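Local coordinates for protein putative phosphoribosyltransferase (Neisseria gonorrhoeae, PDB 5VOG) that binds the alarmone ppGpp and is probably a phosphoribosyltransferase of the type I fold, at residues Lys37-Phe49 and Leu55-Thr68. Residues are numbered along the deposited sequence; the frame is centred on the assembly and turned at random. Where two conformers were deposited one is given.
Sequences KYDAMIAIGGGGF and LRCFLEIPIYAVTT. With G4P (guanosine-5',3'-tetraphosphate), chain D.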
loop_
_atom_site.group_PDB
_atom_site.type_symbol
_atom_site.label_atom_id
_atom_site.label_comp_id
_atom_site.label_asym_id
_atom_site.label_seq_id
_atom_site.Cartn_x
_atom_site.Cartn_y
_atom_site.Cartn_z
ATOM N N LYS A 37 -13.581 -16.740 6.966
ATOM C CA LYS A 37 -13.153 -16.340 5.629
ATOM C C LYS A 37 -13.418 -14.850 5.464
ATOM O O LYS A 37 -14.575 -14.419 5.425
ATOM C CB LYS A 37 -13.880 -17.146 4.556
ATOM C CG LYS A 37 -13.562 -16.694 3.127
ATOM C CD LYS A 37 -12.144 -17.076 2.716
ATOM C CE LYS A 37 -11.843 -16.686 1.273
ATOM N NZ LYS A 37 -11.730 -15.210 1.109
ATOM N N TYR A 38 -12.354 -14.062 5.366
ATOM C CA TYR A 38 -12.521 -12.632 5.180
ATOM C C TYR A 38 -12.783 -12.324 3.714
ATOM O O TYR A 38 -12.306 -13.019 2.811
ATOM C CB TYR A 38 -11.298 -11.873 5.709
ATOM C CG TYR A 38 -11.289 -11.917 7.216
ATOM C CD1 TYR A 38 -12.031 -11.008 7.957
ATOM C CD2 TYR A 38 -10.597 -12.913 7.895
ATOM C CE1 TYR A 38 -12.063 -11.072 9.343
ATOM C CE2 TYR A 38 -10.618 -12.983 9.270
ATOM C CZ TYR A 38 -11.351 -12.065 9.991
ATOM O OH TYR A 38 -11.370 -12.154 11.370
ATOM N N ASP A 39 -13.592 -11.290 3.492
ATOM C CA ASP A 39 -14.023 -10.896 2.160
ATOM C C ASP A 39 -13.226 -9.732 1.604
ATOM O O ASP A 39 -13.179 -9.560 0.379
ATOM C CB ASP A 39 -15.514 -10.541 2.190
ATOM C CG ASP A 39 -16.367 -11.702 2.652
ATOM O OD1 ASP A 39 -16.388 -12.733 1.944
ATOM O OD2 ASP A 39 -16.995 -11.603 3.734
ATOM N N ALA A 40 -12.583 -8.953 2.468
ATOM C CA ALA A 40 -11.778 -7.817 2.048
ATOM C C ALA A 40 -10.872 -7.425 3.203
ATOM O O ALA A 40 -11.146 -7.750 4.364
ATOM C CB ALA A 40 -12.655 -6.631 1.635
ATOM N N MET A 41 -9.781 -6.740 2.865
ATOM C CA MET A 41 -8.899 -6.097 3.830
ATOM C C MET A 41 -9.194 -4.606 3.863
ATOM O O MET A 41 -9.614 -4.018 2.862
ATOM C CB MET A 41 -7.423 -6.310 3.469
ATOM C CG MET A 41 -6.915 -7.706 3.769
ATOM S SD MET A 41 -5.196 -7.922 3.248
ATOM C CE MET A 41 -5.412 -8.544 1.578
ATOM N N ILE A 42 -8.978 -3.996 5.025
ATOM C CA ILE A 42 -8.942 -2.542 5.152
ATOM C C ILE A 42 -7.556 -2.204 5.687
ATOM O O ILE A 42 -7.273 -2.394 6.880
ATOM C CB ILE A 42 -10.048 -1.998 6.062
ATOM C CG1 ILE A 42 -11.425 -2.405 5.521
ATOM C CG2 ILE A 42 -9.930 -0.478 6.197
ATOM C CD1 ILE A 42 -12.572 -2.080 6.456
ATOM N N ALA A 43 -6.674 -1.736 4.801
ATOM C CA ALA A 43 -5.321 -1.368 5.194
ATOM C C ALA A 43 -5.321 0.026 5.799
ATOM O O ALA A 43 -5.946 0.940 5.265
ATOM C CB ALA A 43 -4.386 -1.399 3.983
ATOM N N ILE A 44 -4.604 0.195 6.905
ATOM C CA ILE A 44 -4.424 1.512 7.506
ATOM C C ILE A 44 -3.105 2.076 6.983
ATOM O O ILE A 44 -2.032 1.648 7.409
ATOM C CB ILE A 44 -4.429 1.451 9.038
ATOM C CG1 ILE A 44 -5.696 0.765 9.559
ATOM C CG2 ILE A 44 -4.299 2.858 9.615
ATOM C CD1 ILE A 44 -5.623 0.429 11.062
ATOM N N GLY A 45 -3.171 3.045 6.065
ATOM C CA GLY A 45 -1.952 3.657 5.581
ATOM C C GLY A 45 -1.373 4.634 6.591
ATOM O O GLY A 45 -2.074 5.117 7.478
ATOM N N GLY A 46 -0.077 4.936 6.472
ATOM C CA GLY A 46 0.789 4.412 5.428
ATOM C C GLY A 46 1.437 3.081 5.771
ATOM O O GLY A 46 1.883 2.362 4.872
ATOM N N GLY A 47 1.469 2.748 7.066
ATOM C CA GLY A 47 2.216 1.583 7.515
ATOM C C GLY A 47 1.598 0.260 7.108
ATOM O O GLY A 47 2.308 -0.740 6.958
ATOM N N GLY A 48 0.277 0.224 6.913
ATOM C CA GLY A 48 -0.378 -1.028 6.573
ATOM C C GLY A 48 -0.385 -1.391 5.097
ATOM O O GLY A 48 -0.776 -2.510 4.753
ATOM N N PHE A 49 0.023 -0.471 4.215
ATOM C CA PHE A 49 -0.102 -0.713 2.780
ATOM C C PHE A 49 0.760 -1.888 2.326
ATOM O O PHE A 49 0.300 -2.756 1.579
ATOM C CB PHE A 49 0.268 0.552 1.999
ATOM C CG PHE A 49 -0.804 1.619 2.001
ATOM C CD1 PHE A 49 -2.129 1.304 2.235
ATOM C CD2 PHE A 49 -0.483 2.938 1.787
ATOM C CE1 PHE A 49 -3.114 2.306 2.235
ATOM C CE2 PHE A 49 -1.460 3.935 1.779
ATOM C CZ PHE A 49 -2.768 3.622 1.983
ATOM N N LEU A 55 -0.037 -9.531 2.081
ATOM C CA LEU A 55 -1.065 -10.468 2.510
ATOM C C LEU A 55 -1.990 -10.860 1.362
ATOM O O LEU A 55 -2.509 -11.979 1.342
ATOM C CB LEU A 55 -1.844 -9.853 3.666
ATOM C CG LEU A 55 -2.698 -10.766 4.530
ATOM C CD1 LEU A 55 -1.909 -11.967 5.068
ATOM C CD2 LEU A 55 -3.293 -9.945 5.667
ATOM N N ARG A 56 -2.206 -9.958 0.392
ATOM C CA ARG A 56 -3.096 -10.293 -0.719
ATOM C C ARG A 56 -2.557 -11.454 -1.539
ATOM O O ARG A 56 -3.336 -12.197 -2.147
ATOM C CB ARG A 56 -3.323 -9.078 -1.623
ATOM C CG ARG A 56 -4.628 -9.146 -2.391
ATOM C CD ARG A 56 -4.789 -7.969 -3.346
ATOM N NE ARG A 56 -4.118 -8.222 -4.618
ATOM C CZ ARG A 56 -4.153 -7.401 -5.665
ATOM N NH1 ARG A 56 -4.790 -6.242 -5.592
ATOM N NH2 ARG A 56 -3.525 -7.735 -6.785
ATOM N N CYS A 57 -1.234 -11.625 -1.564
ATOM C CA CYS A 57 -0.639 -12.765 -2.251
ATOM C C CYS A 57 -1.212 -14.075 -1.733
ATOM O O CYS A 57 -1.426 -15.023 -2.501
ATOM C CB CYS A 57 0.875 -12.740 -2.058
ATOM S SG CYS A 57 1.756 -14.052 -2.885
ATOM N N PHE A 58 -1.484 -14.134 -0.431
ATOM C CA PHE A 58 -1.910 -15.356 0.225
ATOM C C PHE A 58 -3.401 -15.408 0.516
ATOM O O PHE A 58 -3.963 -16.502 0.558
ATOM C CB PHE A 58 -1.117 -15.530 1.522
ATOM C CG PHE A 58 0.367 -15.526 1.301
ATOM C CD1 PHE A 58 1.009 -16.662 0.828
ATOM C CD2 PHE A 58 1.118 -14.384 1.534
ATOM C CE1 PHE A 58 2.373 -16.655 0.592
ATOM C CE2 PHE A 58 2.480 -14.371 1.298
ATOM C CZ PHE A 58 3.110 -15.511 0.834
ATOM N N LEU A 59 -4.064 -14.265 0.690
ATOM C CA LEU A 59 -5.492 -14.265 1.000
ATOM C C LEU A 59 -6.383 -13.983 -0.202
ATOM O O LEU A 59 -7.550 -14.389 -0.195
ATOM C CB LEU A 59 -5.804 -13.250 2.102
ATOM C CG LEU A 59 -5.168 -13.498 3.471
ATOM C CD1 LEU A 59 -5.711 -12.477 4.457
ATOM C CD2 LEU A 59 -5.433 -14.921 3.973
ATOM N N GLU A 60 -5.872 -13.283 -1.215
ATOM C CA GLU A 60 -6.576 -13.043 -2.478
ATOM C C GLU A 60 -7.956 -12.425 -2.260
ATOM O O GLU A 60 -8.975 -12.919 -2.751
ATOM C CB GLU A 60 -6.671 -14.326 -3.304
ATOM C CG GLU A 60 -5.307 -14.884 -3.684
ATOM C CD GLU A 60 -5.364 -15.810 -4.878
ATOM O OE1 GLU A 60 -5.291 -15.317 -6.025
ATOM O OE2 GLU A 60 -5.486 -17.032 -4.669
ATOM N N ILE A 61 -7.974 -11.321 -1.518
ATOM C CA ILE A 61 -9.174 -10.519 -1.299
ATOM C C ILE A 61 -8.801 -9.057 -1.517
ATOM O O ILE A 61 -7.635 -8.681 -1.317
ATOM C CB ILE A 61 -9.773 -10.760 0.101
ATOM C CG1 ILE A 61 -8.736 -10.495 1.200
ATOM C CG2 ILE A 61 -10.319 -12.178 0.215
ATOM C CD1 ILE A 61 -9.257 -10.737 2.608
ATOM N N PRO A 62 -9.738 -8.208 -1.938
ATOM C CA PRO A 62 -9.390 -6.817 -2.267
ATOM C C PRO A 62 -8.972 -6.010 -1.048
ATOM O O PRO A 62 -9.436 -6.248 0.074
ATOM C CB PRO A 62 -10.688 -6.259 -2.863
ATOM C CG PRO A 62 -11.776 -7.155 -2.318
ATOM C CD PRO A 62 -11.148 -8.516 -2.234
ATOM N N ILE A 63 -8.120 -5.008 -1.292
ATOM C CA ILE A 63 -7.612 -4.122 -0.250
ATOM C C ILE A 63 -8.312 -2.776 -0.374
ATOM O O ILE A 63 -8.057 -2.019 -1.318
ATOM C CB ILE A 63 -6.093 -3.926 -0.341
ATOM C CG1 ILE A 63 -5.344 -5.258 -0.341
ATOM C CG2 ILE A 63 -5.611 -3.003 0.781
ATOM C CD1 ILE A 63 -3.919 -5.093 -0.859
ATOM N N TYR A 64 -9.158 -2.455 0.594
ATOM C CA TYR A 64 -9.641 -1.097 0.788
ATOM C C TYR A 64 -8.669 -0.356 1.705
ATOM O O TYR A 64 -7.832 -0.967 2.371
ATOM C CB TYR A 64 -11.061 -1.113 1.371
ATOM C CG TYR A 64 -12.085 -1.654 0.389
ATOM C CD1 TYR A 64 -12.872 -0.792 -0.367
ATOM C CD2 TYR A 64 -12.246 -3.031 0.199
ATOM C CE1 TYR A 64 -13.798 -1.281 -1.287
ATOM C CE2 TYR A 64 -13.166 -3.529 -0.706
ATOM C CZ TYR A 64 -13.937 -2.653 -1.455
ATOM O OH TYR A 64 -14.849 -3.154 -2.358
ATOM N N ALA A 65 -8.772 0.975 1.732
ATOM C CA ALA A 65 -7.775 1.761 2.452
ATOM C C ALA A 65 -8.401 2.881 3.270
ATOM O O ALA A 65 -9.340 3.549 2.830
ATOM C CB ALA A 65 -6.747 2.366 1.493
ATOM N N VAL A 66 -7.865 3.074 4.473
ATOM C CA VAL A 66 -8.057 4.280 5.262
ATOM C C VAL A 66 -6.661 4.741 5.651
ATOM O O VAL A 66 -5.708 3.963 5.616
ATOM C CB VAL A 66 -8.931 4.048 6.522
ATOM C CG1 VAL A 66 -10.299 3.483 6.135
ATOM C CG2 VAL A 66 -8.216 3.120 7.511
ATOM N N THR A 67 -6.531 6.020 6.008
ATOM C CA THR A 67 -5.258 6.494 6.541
ATOM C C THR A 67 -5.528 7.364 7.757
ATOM O O THR A 67 -6.472 8.161 7.774
ATOM C CB THR A 67 -4.419 7.276 5.500
ATOM O OG1 THR A 67 -3.906 6.372 4.518
ATOM C CG2 THR A 67 -3.224 7.985 6.165
ATOM N N THR A 68 -4.696 7.194 8.777
ATOM C CA THR A 68 -4.720 8.025 9.966
ATOM C C THR A 68 -3.357 8.673 10.147
ATOM O O THR A 68 -2.348 8.200 9.619
ATOM C CB THR A 68 -5.051 7.206 11.221
ATOM O OG1 THR A 68 -4.103 6.135 11.337
ATOM C CG2 THR A 68 -6.449 6.634 11.127
HETATM P PB G4P D . -0.985 0.982 16.886
HETATM O O1B G4P D . -2.290 1.489 17.246
HETATM O O2B G4P D . -0.229 0.250 18.017
HETATM O O3B G4P D . -1.076 0.059 15.629
HETATM O O3A G4P D . -0.044 2.157 16.360
HETATM P PA G4P D . 0.413 3.513 17.050
HETATM O O1A G4P D . -0.693 4.494 17.093
HETATM O O2A G4P D . 1.036 3.211 18.390
HETATM O "O5'" G4P D . 1.604 3.946 16.056
HETATM C "C5'" G4P D . 2.010 5.318 15.881
HETATM C "C4'" G4P D . 3.152 5.346 14.900
HETATM O "O4'" G4P D . 4.333 4.789 15.501
HETATM C "C3'" G4P D . 2.908 4.547 13.616
HETATM O "O3'" G4P D . 3.036 5.439 12.488
HETATM C "C2'" G4P D . 4.000 3.474 13.589
HETATM O "O2'" G4P D . 4.517 3.208 12.287
HETATM C "C1'" G4P D . 5.052 4.093 14.507
HETATM N N9 G4P D . 5.864 3.076 15.179
HETATM C C8 G4P D . 5.599 2.472 16.379
HETATM N N7 G4P D . 6.506 1.585 16.719
HETATM C C5 G4P D . 7.420 1.611 15.676
HETATM C C6 G4P D . 8.635 0.885 15.468
HETATM O O6 G4P D . 9.142 0.039 16.210
HETATM N N1 G4P D . 9.255 1.236 14.285
HETATM C C2 G4P D . 8.786 2.164 13.393
HETATM N N2 G4P D . 9.529 2.393 12.307
HETATM N N3 G4P D . 7.658 2.847 13.573
HETATM C C4 G4P D . 7.033 2.526 14.722
HETATM P PC G4P D . 1.847 6.350 11.981
HETATM O O1C G4P D . 1.744 7.592 12.794
HETATM O O2C G4P D . 0.632 5.464 12.018
HETATM O O3C G4P D . 2.204 6.664 10.459
HETATM P PD G4P D . 2.312 5.779 9.137
HETATM O O1D G4P D . 1.606 4.498 9.435
HETATM O O2D G4P D . 1.611 6.608 8.035
HETATM O O3D G4P D . 3.787 5.650 8.858
HETATM O O HOH W 1 -9.055 -15.258 2.025
HETATM O O HOH W 2 -10.220 -15.341 -1.669
HETATM O O HOH W 3 -1.306 5.224 9.935
#
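Strands 40-45 and 63-68 pair in parallel as the two ends of a right-handed beta-alpha-beta crossover through helix 49-59, the opening unit of the type I phosphoribosyltransferase sheet. Met41 N donates to Pro62 O (2.9 Å), and the bonds then alternate through Tyr64 N to Met41 O, Ala43 N to Tyr64 O and Val66 N to Ala43 O, until Gly45 N reaches Val66 O at 2.7 Å. Met41 fills the angle between sheet and helix: its SD lies against Leu55 CD2 (3.7 Å), and a bend at chi3 of -91° swings CE among Ile61 CG1, Ile63 CG1 and the backbone at Arg56. Ile61, with CG1 wedged between its own backbone N and carbonyl carbon (chi1 56°), lays CD1 along Ala40 and presses CG2 on Tyr38 O. Lys37 NZ, hydrogen-bonded to that same carbonyl oxygen, also reaches Leu59 O and Glu60 O through two waters. On the face opposite Met41, Ile42 CG2 lies nearest Val66 CG1, Ile44 CG1 meets Val66 CG2, and helix 112-121 packs over both isoleucines. The Phe49 ring folds back against the strand end, one face toward Gly45 CA and its CE1 edge at Ala65 CB; the ring also stacks on Phe49 of the second subunit. Past Gly45 the chain turns through a cis peptide into the glycine loop, which holds the outer phosphate of the 3'-diphosphate of ppGpp, Gly46 N donating a hydrogen bond to O2D and Gly47 N one to O1D at 2.9 Å. Where the strands part, one water donates to both Gly45 O, at 2.6 Å, and Thr68 O.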